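Local coordinates for extracellular ligand-binding receptor (PDB 4ZPJ), which probably binds a small ligand outside the cytoplasmic membrane and delivers it to an ABC transporter, as substrate-binding proteins of the leucine-binding family do, at residues A81-G86 / T326-G331; R120-A125 / G357-K362; F173-Y178 / Y202-E207; R194-A199 / E244-E249; N380-P385 / G389-I394. One frame throughout, in Å; residues are numbered along the deposited sequence.

Interaction 1: residues A81-G86 / T326-G331; sequences ALDQAG and TARHEG. With ZN (zinc ion), chain B.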
# COMPACT_ATOMS: atom_id res chain seq x y z
N ALA A 81 13.87 9.43 -1.96
CA ALA A 81 13.67 9.78 -3.40
C ALA A 81 13.99 11.18 -3.67
O ALA A 81 14.61 11.46 -4.68
CB ALA A 81 12.26 9.55 -3.85
N LEU A 82 13.58 12.09 -2.79
CA LEU A 82 13.88 13.47 -3.05
C LEU A 82 15.38 13.76 -2.95
O LEU A 82 15.92 14.55 -3.72
CB LEU A 82 13.05 14.41 -2.17
CG LEU A 82 11.56 14.28 -2.54
CD1 LEU A 82 10.64 14.95 -1.53
CD2 LEU A 82 11.28 14.82 -3.93
N ASP A 83 16.07 13.12 -2.03
CA ASP A 83 17.51 13.25 -1.96
C ASP A 83 18.25 12.68 -3.17
O ASP A 83 19.22 13.27 -3.61
CB ASP A 83 18.05 12.62 -0.66
CG ASP A 83 17.71 13.44 0.56
OD1 ASP A 83 17.23 14.56 0.30
OD2 ASP A 83 17.95 13.05 1.74
N GLN A 84 17.80 11.57 -3.75
CA GLN A 84 18.49 11.05 -4.96
C GLN A 84 18.39 12.02 -6.10
O GLN A 84 19.30 12.09 -6.93
CB GLN A 84 17.91 9.74 -5.43
CG GLN A 84 18.14 8.67 -4.45
CD GLN A 84 17.61 7.36 -4.93
OE1 GLN A 84 18.26 6.36 -4.73
NE2 GLN A 84 16.45 7.36 -5.63
N ALA A 85 17.28 12.75 -6.14
CA ALA A 85 17.05 13.82 -7.10
C ALA A 85 17.75 15.13 -6.73
O ALA A 85 17.65 16.10 -7.45
CB ALA A 85 15.55 14.05 -7.21
N GLY A 86 18.44 15.19 -5.59
CA GLY A 86 19.20 16.43 -5.23
C GLY A 86 18.45 17.53 -4.50
O GLY A 86 19.03 18.57 -4.17
N THR A 326 19.20 0.56 2.52
CA THR A 326 20.03 -0.05 3.56
C THR A 326 21.26 0.78 3.92
O THR A 326 21.66 0.77 5.06
CB THR A 326 20.54 -1.44 3.16
OG1 THR A 326 21.14 -1.30 1.90
CG2 THR A 326 19.40 -2.44 3.06
N ALA A 327 21.88 1.49 2.97
CA ALA A 327 23.01 2.37 3.32
C ALA A 327 22.58 3.45 4.31
O ALA A 327 23.33 3.83 5.17
CB ALA A 327 23.66 2.99 2.08
N ARG A 328 21.35 3.91 4.21
CA ARG A 328 20.82 4.96 5.04
C ARG A 328 20.22 4.47 6.34
O ARG A 328 19.94 5.25 7.25
CB ARG A 328 19.73 5.65 4.25
CG ARG A 328 19.35 7.03 4.73
CD ARG A 328 19.37 8.01 3.55
NE ARG A 328 18.39 9.08 3.71
CZ ARG A 328 18.27 10.14 2.91
NH1 ARG A 328 19.09 10.30 1.88
NH2 ARG A 328 17.34 11.05 3.16
N HIS A 329 19.96 3.17 6.44
CA HIS A 329 19.16 2.69 7.58
C HIS A 329 19.77 1.49 8.20
O HIS A 329 19.06 0.61 8.71
CB HIS A 329 17.69 2.43 7.16
CG HIS A 329 16.95 3.67 6.78
ND1 HIS A 329 16.57 4.63 7.69
CD2 HIS A 329 16.56 4.12 5.57
CE1 HIS A 329 15.95 5.61 7.06
NE2 HIS A 329 15.94 5.33 5.77
N GLU A 330 21.09 1.45 8.13
CA GLU A 330 21.89 0.52 8.91
C GLU A 330 21.50 -0.90 8.62
O GLU A 330 21.27 -1.65 9.55
CB GLU A 330 21.71 0.81 10.41
CG GLU A 330 22.03 2.26 10.82
CD GLU A 330 23.44 2.44 11.36
OE1 GLU A 330 24.04 1.44 11.79
OE2 GLU A 330 23.93 3.59 11.37
N GLY A 331 21.44 -1.25 7.32
CA GLY A 331 21.16 -2.63 6.84
C GLY A 331 19.69 -3.07 6.84
O GLY A 331 19.38 -4.18 6.38
ZN ZN B . 16.23 3.76 9.88

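Interaction 2: residues R120-A125 / G357-K362; sequences RVHLIA and GEVENK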
# COMPACT_ATOMS: atom_id res chain seq x y z
N ARG A 120 1.61 27.93 2.87
CA ARG A 120 1.48 28.22 1.45
C ARG A 120 2.24 27.20 0.60
O ARG A 120 3.02 27.52 -0.24
CB ARG A 120 1.90 29.67 1.17
CG ARG A 120 1.04 30.74 1.90
CD ARG A 120 -0.40 30.76 1.36
NE ARG A 120 -1.29 31.70 2.05
CZ ARG A 120 -2.51 32.07 1.60
NH1 ARG A 120 -3.00 31.58 0.47
NH2 ARG A 120 -3.23 32.93 2.31
N VAL A 121 1.99 25.93 0.84
CA VAL A 121 2.67 24.92 0.09
C VAL A 121 2.07 24.77 -1.29
O VAL A 121 0.92 25.06 -1.52
CB VAL A 121 2.69 23.57 0.84
CG1 VAL A 121 3.33 23.75 2.20
CG2 VAL A 121 1.31 22.96 0.99
N HIS A 122 2.86 24.28 -2.23
CA HIS A 122 2.44 24.16 -3.61
C HIS A 122 1.92 22.76 -3.94
O HIS A 122 1.35 22.56 -5.00
CB HIS A 122 3.64 24.50 -4.50
CG HIS A 122 4.19 25.88 -4.27
ND1 HIS A 122 5.53 26.12 -4.08
CD2 HIS A 122 3.57 27.08 -4.16
CE1 HIS A 122 5.73 27.41 -3.89
NE2 HIS A 122 4.55 28.02 -3.94
N LEU A 123 2.12 21.82 -3.02
CA LEU A 123 1.82 20.43 -3.21
C LEU A 123 1.75 19.74 -1.83
O LEU A 123 2.53 20.07 -0.95
CB LEU A 123 2.92 19.80 -4.09
CG LEU A 123 2.70 18.31 -4.36
CD1 LEU A 123 3.19 17.87 -5.74
CD2 LEU A 123 3.38 17.48 -3.29
N ILE A 124 0.87 18.76 -1.67
CA ILE A 124 0.81 17.96 -0.44
C ILE A 124 0.98 16.50 -0.74
O ILE A 124 0.37 16.00 -1.68
CB ILE A 124 -0.50 18.21 0.31
CG1 ILE A 124 -0.37 19.50 1.17
CG2 ILE A 124 -0.87 17.09 1.28
CD1 ILE A 124 -1.68 19.90 1.78
N ALA A 125 1.81 15.81 0.04
CA ALA A 125 2.02 14.37 -0.09
C ALA A 125 1.67 13.73 1.23
O ALA A 125 1.80 14.36 2.28
CB ALA A 125 3.47 14.05 -0.46
N GLY A 357 10.63 23.09 -12.28
CA GLY A 357 10.34 23.70 -10.99
C GLY A 357 9.29 24.77 -10.96
O GLY A 357 8.99 25.30 -9.88
N GLU A 358 8.72 25.11 -12.11
CA GLU A 358 7.71 26.19 -12.18
C GLU A 358 6.44 25.66 -11.55
O GLU A 358 5.41 25.50 -12.18
CB GLU A 358 7.50 26.73 -13.62
CG GLU A 358 8.65 27.60 -14.19
CD GLU A 358 9.06 28.80 -13.30
OE1 GLU A 358 8.88 29.97 -13.72
OE2 GLU A 358 9.61 28.59 -12.19
N VAL A 359 6.55 25.43 -10.26
CA VAL A 359 5.56 24.73 -9.48
C VAL A 359 4.28 25.54 -9.24
O VAL A 359 3.26 25.00 -8.89
CB VAL A 359 6.19 24.30 -8.16
CG1 VAL A 359 6.26 25.49 -7.15
CG2 VAL A 359 5.44 23.14 -7.56
N GLU A 360 4.34 26.86 -9.41
CA GLU A 360 3.18 27.71 -9.22
C GLU A 360 2.27 27.64 -10.43
O GLU A 360 1.15 28.11 -10.38
CB GLU A 360 3.59 29.17 -8.99
CG GLU A 360 4.50 29.41 -7.78
CD GLU A 360 5.98 29.20 -8.09
OE1 GLU A 360 6.37 29.14 -9.30
OE2 GLU A 360 6.75 29.10 -7.10
N ASN A 361 2.76 27.08 -11.52
CA ASN A 361 1.93 26.84 -12.69
C ASN A 361 1.16 25.51 -12.50
O ASN A 361 1.63 24.45 -12.91
CB ASN A 361 2.82 26.85 -13.93
CG ASN A 361 2.04 26.67 -15.18
OD1 ASN A 361 0.87 26.27 -15.15
ND2 ASN A 361 2.68 26.94 -16.31
N LYS A 362 0.01 25.59 -11.84
CA LYS A 362 -0.76 24.41 -11.46
C LYS A 362 -1.17 23.58 -12.65
O LYS A 362 -1.17 22.35 -12.57
CB LYS A 362 -2.01 24.79 -10.65
CG LYS A 362 -1.68 25.12 -9.21
CD LYS A 362 -2.87 24.92 -8.29
CE LYS A 362 -3.50 26.23 -7.86
NZ LYS A 362 -4.05 26.10 -6.48
O HOH W 1 5.20 31.00 -4.97

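Interaction 3: residues F173-Y178 / Y202-E207; sequences FANGQY and YAAGHE. With ZN (zinc ion), chain G.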
# COMPACT_ATOMS: atom_id res chain seq x y z
N PHE A 173 -2.28 2.37 -3.44
CA PHE A 173 -3.19 1.35 -3.91
C PHE A 173 -4.57 1.81 -3.54
O PHE A 173 -4.71 2.65 -2.64
CB PHE A 173 -2.92 -0.03 -3.23
CG PHE A 173 -2.69 0.07 -1.76
CD1 PHE A 173 -3.76 0.06 -0.88
CD2 PHE A 173 -1.42 0.20 -1.24
CE1 PHE A 173 -3.58 0.18 0.49
CE2 PHE A 173 -1.22 0.34 0.13
CZ PHE A 173 -2.30 0.32 1.00
N ALA A 174 -5.58 1.34 -4.26
CA ALA A 174 -6.90 1.29 -3.60
C ALA A 174 -6.93 -0.04 -2.83
O ALA A 174 -6.40 -1.04 -3.34
CB ALA A 174 -8.00 1.34 -4.64
N ASN A 175 -7.51 -0.07 -1.64
CA ASN A 175 -7.57 -1.33 -0.87
C ASN A 175 -7.99 -2.50 -1.72
O ASN A 175 -8.97 -2.43 -2.45
CB ASN A 175 -8.60 -1.22 0.25
CG ASN A 175 -8.15 -0.32 1.35
OD1 ASN A 175 -7.00 -0.31 1.66
ND2 ASN A 175 -9.01 0.50 1.83
N GLY A 176 -7.26 -3.58 -1.57
CA GLY A 176 -7.47 -4.77 -2.33
C GLY A 176 -6.65 -4.92 -3.62
O GLY A 176 -6.62 -6.02 -4.23
N GLN A 177 -6.02 -3.86 -4.07
CA GLN A 177 -5.44 -3.84 -5.43
C GLN A 177 -4.23 -4.79 -5.57
O GLN A 177 -4.00 -5.30 -6.63
CB GLN A 177 -5.06 -2.39 -5.82
CG GLN A 177 -4.43 -2.18 -7.19
CD GLN A 177 -4.17 -0.72 -7.55
OE1 GLN A 177 -4.47 0.15 -6.78
NE2 GLN A 177 -3.60 -0.46 -8.75
N TYR A 178 -3.44 -4.99 -4.51
CA TYR A 178 -2.31 -5.88 -4.61
C TYR A 178 -2.66 -7.32 -4.20
O TYR A 178 -1.95 -8.24 -4.58
CB TYR A 178 -1.05 -5.33 -3.89
CG TYR A 178 -1.20 -5.07 -2.46
CD1 TYR A 178 -1.20 -6.13 -1.56
CD2 TYR A 178 -1.36 -3.77 -1.97
CE1 TYR A 178 -1.40 -5.91 -0.22
CE2 TYR A 178 -1.53 -3.55 -0.63
CZ TYR A 178 -1.55 -4.65 0.25
OH TYR A 178 -1.69 -4.53 1.59
N TYR A 202 -12.87 -3.98 9.82
CA TYR A 202 -12.92 -2.55 9.59
C TYR A 202 -13.01 -2.30 8.07
O TYR A 202 -13.03 -3.25 7.25
CB TYR A 202 -11.75 -1.82 10.29
CG TYR A 202 -10.35 -2.06 9.70
CD1 TYR A 202 -9.85 -3.36 9.55
CD2 TYR A 202 -9.53 -1.00 9.33
CE1 TYR A 202 -8.58 -3.60 9.05
CE2 TYR A 202 -8.25 -1.22 8.81
CZ TYR A 202 -7.79 -2.53 8.67
OH TYR A 202 -6.55 -2.81 8.18
N ALA A 203 -13.09 -1.01 7.71
CA ALA A 203 -13.38 -0.61 6.35
C ALA A 203 -12.41 -1.28 5.37
O ALA A 203 -12.85 -1.92 4.44
CB ALA A 203 -13.37 0.91 6.22
N ALA A 204 -11.11 -1.18 5.61
CA ALA A 204 -10.11 -1.73 4.69
C ALA A 204 -10.28 -3.24 4.52
O ALA A 204 -10.11 -3.78 3.42
CB ALA A 204 -8.71 -1.39 5.16
N GLY A 205 -10.69 -3.88 5.62
CA GLY A 205 -11.01 -5.31 5.65
C GLY A 205 -12.18 -5.70 4.75
O GLY A 205 -12.08 -6.62 3.94
N HIS A 206 -13.30 -5.00 4.90
CA HIS A 206 -14.37 -5.19 3.97
C HIS A 206 -13.97 -4.98 2.51
O HIS A 206 -14.36 -5.76 1.66
CB HIS A 206 -15.50 -4.27 4.32
CG HIS A 206 -16.22 -4.71 5.55
ND1 HIS A 206 -17.02 -5.83 5.56
CD2 HIS A 206 -16.23 -4.21 6.81
CE1 HIS A 206 -17.52 -5.98 6.77
NE2 HIS A 206 -17.05 -5.02 7.54
N GLU A 207 -13.22 -3.90 2.23
CA GLU A 207 -12.86 -3.55 0.86
C GLU A 207 -11.91 -4.55 0.27
O GLU A 207 -12.01 -4.83 -0.93
CB GLU A 207 -12.27 -2.14 0.78
CG GLU A 207 -13.28 -1.04 1.18
CD GLU A 207 -12.76 0.38 1.04
OE1 GLU A 207 -11.57 0.59 0.65
OE2 GLU A 207 -13.57 1.31 1.31
ZN ZN G . -17.69 -4.70 9.58
O HOH W 2 -17.15 -2.54 9.86
O HOH W 3 -18.69 -6.40 9.88

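Interaction 4: residues R194-A199 / E244-E249; sequences RMVLHA and EQAAAE. With ZN (zinc ion), chain J.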
# COMPACT_ATOMS: atom_id res chain seq x y z
N ARG A 194 -13.45 -22.85 -4.70
CA ARG A 194 -14.36 -22.41 -3.65
C ARG A 194 -13.51 -21.86 -2.53
O ARG A 194 -12.61 -22.56 -2.05
CB ARG A 194 -15.14 -23.64 -3.19
CG ARG A 194 -16.40 -23.95 -4.00
CD ARG A 194 -16.68 -25.45 -4.29
NE ARG A 194 -16.60 -26.42 -3.18
CZ ARG A 194 -15.57 -27.28 -2.92
NH1 ARG A 194 -15.66 -28.09 -1.88
NH2 ARG A 194 -14.45 -27.32 -3.67
N MSE A 195 -13.72 -20.63 -2.09
CA MSE A 195 -12.86 -20.08 -1.03
C MSE A 195 -13.65 -19.45 0.08
O MSE A 195 -14.79 -19.07 -0.13
CB MSE A 195 -11.86 -19.07 -1.59
CG MSE A 195 -10.80 -19.79 -2.43
SE MSE A 195 -9.30 -18.68 -2.98
CE MSE A 195 -8.77 -17.97 -1.20
N VAL A 196 -13.02 -19.41 1.26
CA VAL A 196 -13.46 -18.67 2.44
C VAL A 196 -12.62 -17.42 2.59
O VAL A 196 -11.39 -17.44 2.36
CB VAL A 196 -13.27 -19.49 3.73
CG1 VAL A 196 -13.65 -18.69 4.97
CG2 VAL A 196 -14.15 -20.72 3.69
N LEU A 197 -13.28 -16.34 3.00
CA LEU A 197 -12.61 -15.07 3.21
C LEU A 197 -12.63 -14.69 4.68
O LEU A 197 -13.63 -14.88 5.36
CB LEU A 197 -13.32 -13.97 2.43
CG LEU A 197 -13.52 -14.11 0.93
CD1 LEU A 197 -14.09 -12.81 0.37
CD2 LEU A 197 -12.18 -14.42 0.31
N HIS A 198 -11.56 -14.08 5.14
CA HIS A 198 -11.48 -13.63 6.47
C HIS A 198 -10.76 -12.32 6.57
O HIS A 198 -9.75 -12.13 5.91
CB HIS A 198 -10.74 -14.68 7.30
CG HIS A 198 -10.28 -14.17 8.62
ND1 HIS A 198 -11.15 -13.90 9.64
CD2 HIS A 198 -9.04 -13.87 9.08
CE1 HIS A 198 -10.47 -13.49 10.69
NE2 HIS A 198 -9.19 -13.45 10.37
N ALA A 199 -11.28 -11.40 7.39
CA ALA A 199 -10.60 -10.14 7.64
C ALA A 199 -10.85 -9.56 8.98
O ALA A 199 -11.87 -9.84 9.61
CB ALA A 199 -11.01 -9.10 6.62
N GLU A 244 -12.53 -23.14 9.73
CA GLU A 244 -12.40 -24.57 9.48
C GLU A 244 -13.69 -25.12 8.93
O GLU A 244 -13.70 -25.94 8.02
CB GLU A 244 -12.09 -25.38 10.76
CG GLU A 244 -11.45 -26.74 10.40
CD GLU A 244 -11.57 -27.81 11.45
OE1 GLU A 244 -12.01 -27.51 12.58
OE2 GLU A 244 -11.17 -28.97 11.14
N GLN A 245 -14.79 -24.71 9.53
CA GLN A 245 -16.08 -25.31 9.21
C GLN A 245 -16.56 -24.89 7.85
O GLN A 245 -17.07 -25.69 7.09
CB GLN A 245 -17.12 -24.84 10.19
CG GLN A 245 -17.66 -25.91 11.13
CD GLN A 245 -18.85 -25.34 11.87
OE1 GLN A 245 -19.19 -24.17 11.65
NE2 GLN A 245 -19.47 -26.13 12.76
N ALA A 246 -16.45 -23.60 7.55
CA ALA A 246 -16.78 -23.13 6.23
C ALA A 246 -15.92 -23.86 5.20
O ALA A 246 -16.41 -24.27 4.13
CB ALA A 246 -16.58 -21.64 6.14
N ALA A 247 -14.66 -24.11 5.54
CA ALA A 247 -13.76 -24.75 4.60
C ALA A 247 -13.99 -26.22 4.41
O ALA A 247 -13.28 -26.83 3.63
CB ALA A 247 -12.31 -24.52 4.99
N ALA A 248 -14.97 -26.81 5.08
CA ALA A 248 -15.38 -28.16 4.71
C ALA A 248 -15.87 -28.17 3.26
O ALA A 248 -15.64 -29.13 2.53
CB ALA A 248 -16.48 -28.68 5.65
N GLU A 249 -16.53 -27.10 2.84
CA GLU A 249 -16.96 -26.98 1.46
C GLU A 249 -16.09 -26.00 0.66
O GLU A 249 -16.61 -25.26 -0.19
CB GLU A 249 -18.44 -26.57 1.44
CG GLU A 249 -19.39 -27.65 2.01
CD GLU A 249 -19.36 -28.98 1.24
OE1 GLU A 249 -18.37 -29.74 1.36
OE2 GLU A 249 -20.34 -29.30 0.52
ZN ZN J . -10.88 -28.55 13.80
O HOH W 4 -8.36 -28.61 13.54

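Interaction 5: residues N380-P385 / G389-I394; sequences NFRFHP and GPVTTI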
# COMPACT_ATOMS: atom_id res chain seq x y z
N ASN A 380 7.17 -1.04 -13.66
CA ASN A 380 6.76 0.22 -14.24
C ASN A 380 5.54 0.78 -13.50
O ASN A 380 4.72 0.04 -12.97
CB ASN A 380 6.54 0.05 -15.72
CG ASN A 380 7.84 -0.30 -16.45
OD1 ASN A 380 7.94 -1.32 -17.10
ND2 ASN A 380 8.84 0.51 -16.28
N PHE A 381 5.51 2.11 -13.42
CA PHE A 381 4.54 2.82 -12.70
C PHE A 381 4.09 3.96 -13.59
O PHE A 381 4.94 4.73 -14.17
CB PHE A 381 5.06 3.37 -11.38
CG PHE A 381 4.02 4.18 -10.61
CD1 PHE A 381 3.78 5.49 -10.94
CD2 PHE A 381 3.25 3.58 -9.61
CE1 PHE A 381 2.79 6.23 -10.26
CE2 PHE A 381 2.28 4.28 -8.93
CZ PHE A 381 2.06 5.63 -9.25
N ARG A 382 2.76 4.08 -13.63
CA ARG A 382 2.10 5.24 -14.14
C ARG A 382 0.75 5.39 -13.46
O ARG A 382 0.35 4.55 -12.64
CB ARG A 382 1.96 5.12 -15.64
CG ARG A 382 1.13 3.98 -16.10
CD ARG A 382 1.22 3.87 -17.61
NE ARG A 382 0.62 2.60 -18.03
CZ ARG A 382 -0.68 2.43 -18.30
NH1 ARG A 382 -1.55 3.45 -18.24
NH2 ARG A 382 -1.09 1.20 -18.65
N PHE A 383 0.05 6.48 -13.81
CA PHE A 383 -1.24 6.82 -13.20
C PHE A 383 -2.33 6.46 -14.17
O PHE A 383 -2.20 6.70 -15.33
CB PHE A 383 -1.34 8.31 -12.95
CG PHE A 383 -0.57 8.79 -11.71
CD1 PHE A 383 -0.91 8.32 -10.44
CD2 PHE A 383 0.45 9.74 -11.80
CE1 PHE A 383 -0.24 8.78 -9.31
CE2 PHE A 383 1.10 10.22 -10.66
CZ PHE A 383 0.81 9.70 -9.44
N HIS A 384 -3.46 5.96 -13.68
CA HIS A 384 -4.61 5.84 -14.55
C HIS A 384 -5.07 7.24 -14.99
O HIS A 384 -5.20 8.17 -14.16
CB HIS A 384 -5.72 5.09 -13.82
CG HIS A 384 -6.72 4.49 -14.74
ND1 HIS A 384 -7.78 5.21 -15.24
CD2 HIS A 384 -6.77 3.27 -15.34
CE1 HIS A 384 -8.45 4.45 -16.10
NE2 HIS A 384 -7.84 3.28 -16.19
N PRO A 385 -5.34 7.41 -16.28
CA PRO A 385 -5.72 8.75 -16.74
C PRO A 385 -7.08 9.23 -16.19
O PRO A 385 -7.35 10.41 -16.24
CB PRO A 385 -5.78 8.62 -18.28
CG PRO A 385 -5.76 7.17 -18.56
CD PRO A 385 -5.40 6.39 -17.35
N GLY A 389 -5.25 6.87 -9.88
CA GLY A 389 -4.69 5.89 -8.96
C GLY A 389 -3.61 5.19 -9.78
O GLY A 389 -3.33 5.57 -10.93
N PRO A 390 -2.96 4.19 -9.18
CA PRO A 390 -1.81 3.54 -9.78
C PRO A 390 -2.13 2.50 -10.80
O PRO A 390 -3.06 1.75 -10.61
CB PRO A 390 -1.16 2.83 -8.60
CG PRO A 390 -1.65 3.49 -7.41
CD PRO A 390 -3.08 3.83 -7.75
N VAL A 391 -1.37 2.49 -11.88
CA VAL A 391 -1.37 1.45 -12.87
C VAL A 391 0.07 0.90 -12.76
O VAL A 391 1.03 1.54 -13.15
CB VAL A 391 -1.63 1.98 -14.27
CG1 VAL A 391 -1.52 0.87 -15.32
CG2 VAL A 391 -3.02 2.59 -14.38
N THR A 392 0.22 -0.28 -12.18
CA THR A 392 1.51 -0.73 -11.70
C THR A 392 1.67 -2.26 -11.73
O THR A 392 0.71 -3.01 -12.01
CB THR A 392 1.68 -0.17 -10.28
OG1 THR A 392 3.05 -0.22 -9.92
CG2 THR A 392 0.71 -0.89 -9.19
N THR A 393 2.87 -2.73 -11.44
CA THR A 393 3.19 -4.14 -11.52
C THR A 393 2.93 -4.70 -10.12
O THR A 393 3.45 -4.18 -9.15
CB THR A 393 4.64 -4.33 -12.01
OG1 THR A 393 4.76 -3.88 -13.38
CG2 THR A 393 5.10 -5.80 -11.95
N ILE A 394 2.06 -5.70 -10.00
CA ILE A 394 1.84 -6.36 -8.72
C ILE A 394 2.71 -7.64 -8.69
O ILE A 394 2.76 -8.32 -9.69
CB ILE A 394 0.38 -6.75 -8.54
CG1 ILE A 394 -0.51 -5.50 -8.61
CG2 ILE A 394 0.17 -7.53 -7.24
CD1 ILE A 394 -0.19 -4.45 -7.53
O HOH W 5 3.35 -2.21 -14.78
O HOH W 6 6.96 -3.69 -14.87

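Interaction 1: residues A81-G86 / T326-G331
Asp-83 OD2 is gripped by both terminal nitrogens of Arg-328. The main bond of this salt bridge runs from Arg-328 NH2 to Asp-83 OD2 at 2.5 Å, with an N-H...O angle of 148°; the second, from Arg-328 NH1 to the same Asp-83 OD2 at 3.0 Å, is weak and more bent. One carboxylate oxygen thus sits at the edge of the guanidinium, near its plane, in the fork between the two nitrogens. It is met on its anti side and from well out of the carboxylate plane, the two flat groups being turned 40° from each other, so this is not the flat bidentate pairing that uses both oxygens.

The long arginine chain does most of the spanning, the CA atoms of Asp-83 and Arg-328 being 11.3 Å apart. With CG anti to the backbone N (chi1 -161°), it leaves its helix toward Asp-83 and rests on Thr-79 and Leu-80. Beside it, His-329 takes Arg-328 CG over one face of its ring and binds a zinc ion through ND1 at 2.4 Å.

Gly-86, with positive phi, closes helix 68-84 in a Schellman motif, and Arg-328 lies in the last turn of helix 316-328. The arrangement is a surface salt bridge between the C-terminal turns of two helices of a periplasmic-binding-protein fold.

Interaction 2: residues R120-A125 / G357-K362
Val-359 meets His-122 with both of its methyls. Its place is prepared by Gly-357, whose positive phi turns the chain, and by Glu-358, which opens a type I beta turn that runs to Asn-361. Val-359 CG1 lies 3.2 Å from His-122 ND1, approaching the ring obliquely, while CG2 lies against the histidine CB at 3.8 Å. With chi1 at 79°, CG1 stands between the backbone N and the carbonyl carbon, and CG2 is anti to the N; a branched residue can therefore cover ring and CB together.

Glu-360 comes next, and water bridges its carboxylate to the ring. Its chain bends at chi2 (85°), bringing OE2 to 3.8 Å from His-122 CE1, with the carboxylate nearly perpendicular to the ring. Water 1 lies 3.2 Å from His-122 NE2 and donates to Glu-360 OE2 at 3.2 Å. The stronger partner of this carboxylate is Arg-92, in a salt bridge. Asn-361 then caps the N-terminus of helix 362-371, its OD1 accepting from Ala-364 N.

Val-359 also packs on Leu-352 of helix 336-354, and Leu-123 on Ile-348 of the same helix. The contact thus sets the loop between helices 336-354 and 362-371 against His-122, in the chain leading into strand 123-126, which pairs in its sheet with strands 55-61 and 147-149.

Interaction 3: residues F173-Y178 / Y202-E207
Asn-175 ND2 donates a nearly straight hydrogen bond to Glu-207 OE1, 2.8 Å long with an N-H...O angle of 166°. The acceptor lies in the amide plane of Asn-175, but the amide reaches OE1 from above the carboxylate plane, 43° out of it. The Asn-175 amide also rests on Ala-204, whose CB is 3.8 Å from ND2; a small residue here lets the loop come close to the helix.

The next shell positions both partners. Asn-175 stands at the second place of a type II turn from Ala-174 to Gln-177, and Gly-176 takes the third, where positive phi suits a residue without a side chain. Gln-177 OE1 accepts from Ala-174 N at 3.0 Å, bracing the turn from within. On the helix, extension beyond CG (chi2 -177°) carries the Glu-207 carboxylate out to the turn. Its OE1 also accepts from Gln-155 N, while the side chain of Gln-155 donates to Asn-175 O. At the ends of segment 173-178, Phe-173 and Tyr-178 meet edge-to-face, Tyr-178 CE2 lying 3.8 Å above the centre of the phenylalanine ring.

One residue before Glu-207, His-206 binds a zinc ion through NE2 at 2.2 Å, together with Asp-201 and two waters.

Two N-H donors thus converge on one carboxylate oxygen. Neither carries a formal charge, so the carboxylate is probably stabilised here by N-H dipoles rather than by an opposite charge.

Interaction 4: residues R194-A199 / E244-E249
Val-196 turns its CG2 methyl onto the helix, where Ala-246 CB meets it at 3.6 Å and the backbone N of Ala-247 at 3.9 Å. Its first torsion, with CG1 anti to the backbone N (chi1 176°), leaves CG2 anti to the carbonyl carbon and pointed at this turn. The alanines are small enough for the strand to approach the 3-10 turn that follows the helix, Val-196 CA lying 6.5 Å from Ala-247 CA.

Two residues earlier, Arg-194 also points toward the helix end, but its chain bends at chi2 and chi3 and folds around the carbonyl of Glu-249. Its NE lies 3.2 Å from Glu-249 O, which approaches the guanidinium obliquely. The Glu-249 carboxylate stays beyond salt-bridge range, with OE1 4.5 Å from Arg-194 NH1; the salt bridge of Arg-194 is made instead to Asp-251. Glu-244 points away from the strand and binds a zinc ion through OE1 at 2.0 Å.

Strand 194-200 lies between strands 222-229 and 252-256 in a parallel sheet. Helix 237-246 covers the face bearing Val-196, while Met-195 (selenomethionine) and Leu-197 face the other way, onto helix 203-218: the layered alpha/beta packing of a periplasmic-binding-protein lobe.

Interaction 5: residues N380-P385 / G389-I394
Arg-382 and Val-391 form an antiparallel hydrogen-bonded pair, Arg-382 N to Val-391 O at 3.1 Å and Val-391 N to Arg-382 O at 2.8 Å, between strands whose short axes approach to 4.7 Å, their directions 169° apart. Toward the turn, His-384 N donates to Gly-389 O at 2.8 Å, bonding the hairpin past the last strand residue.

On one face Val-391 packs against Arg-382 and His-384. Its CG1 lies over a face of the Arg-382 guanidinium, toward the rim, 3.4 Å from NH2, and CG2 meets His-384 CB at 3.7 Å. Because chi1 of Arg-382 is 62°, its CG stands between the backbone N and carbonyl carbon, and the extended chain beyond it lays the flat cation on the valine; Asp-417 receives a weak hydrogen bond from NH2.

On the other face Phe-381 CE2 touches Pro-390 CB at 3.7 Å. Its ring points its edge at Phe-383, CE1 of Phe-381 standing 4.0 Å above the centre of the Phe-383 ring, a T-shaped pair of aromatics suited to a buried site. At the open end of the hairpin, two waters join Thr-393 OG1 to the backbone of Asn-380, one at the carbonyl and one at the N.

Strand 373-376 continues the sheet beyond strand 379-383, and strand 407-418 flanks strand 390-401. Phe-381 and Phe-383 pack on Val-347 of helix 336-354.

Interactions 1 and 4 lie at the surface, with their centres about 43 Å apart on opposite sides of the chain's centre, whereas interaction 5 is buried and interactions 2 and 3 are partly so. The chemistry differs accordingly: a charged pair spans two helix ends in interaction 1, a valine and a water-bridged glutamate meet a histidine in interaction 2, an amide-carboxylate hydrogen bond carries interaction 3, small apolar groups join strand to helix in interaction 4, and paired backbones with aromatic packing hold interaction 5. Interactions 1, 2 and 5 all border helix 336-354. Interactions 3 and 4 touch where strand 194-200 leads into helix 203-218; Gln-177 NE2, 2.9 Å from Pro-390 O, probably hydrogen-bonds interaction 3 to interaction 5.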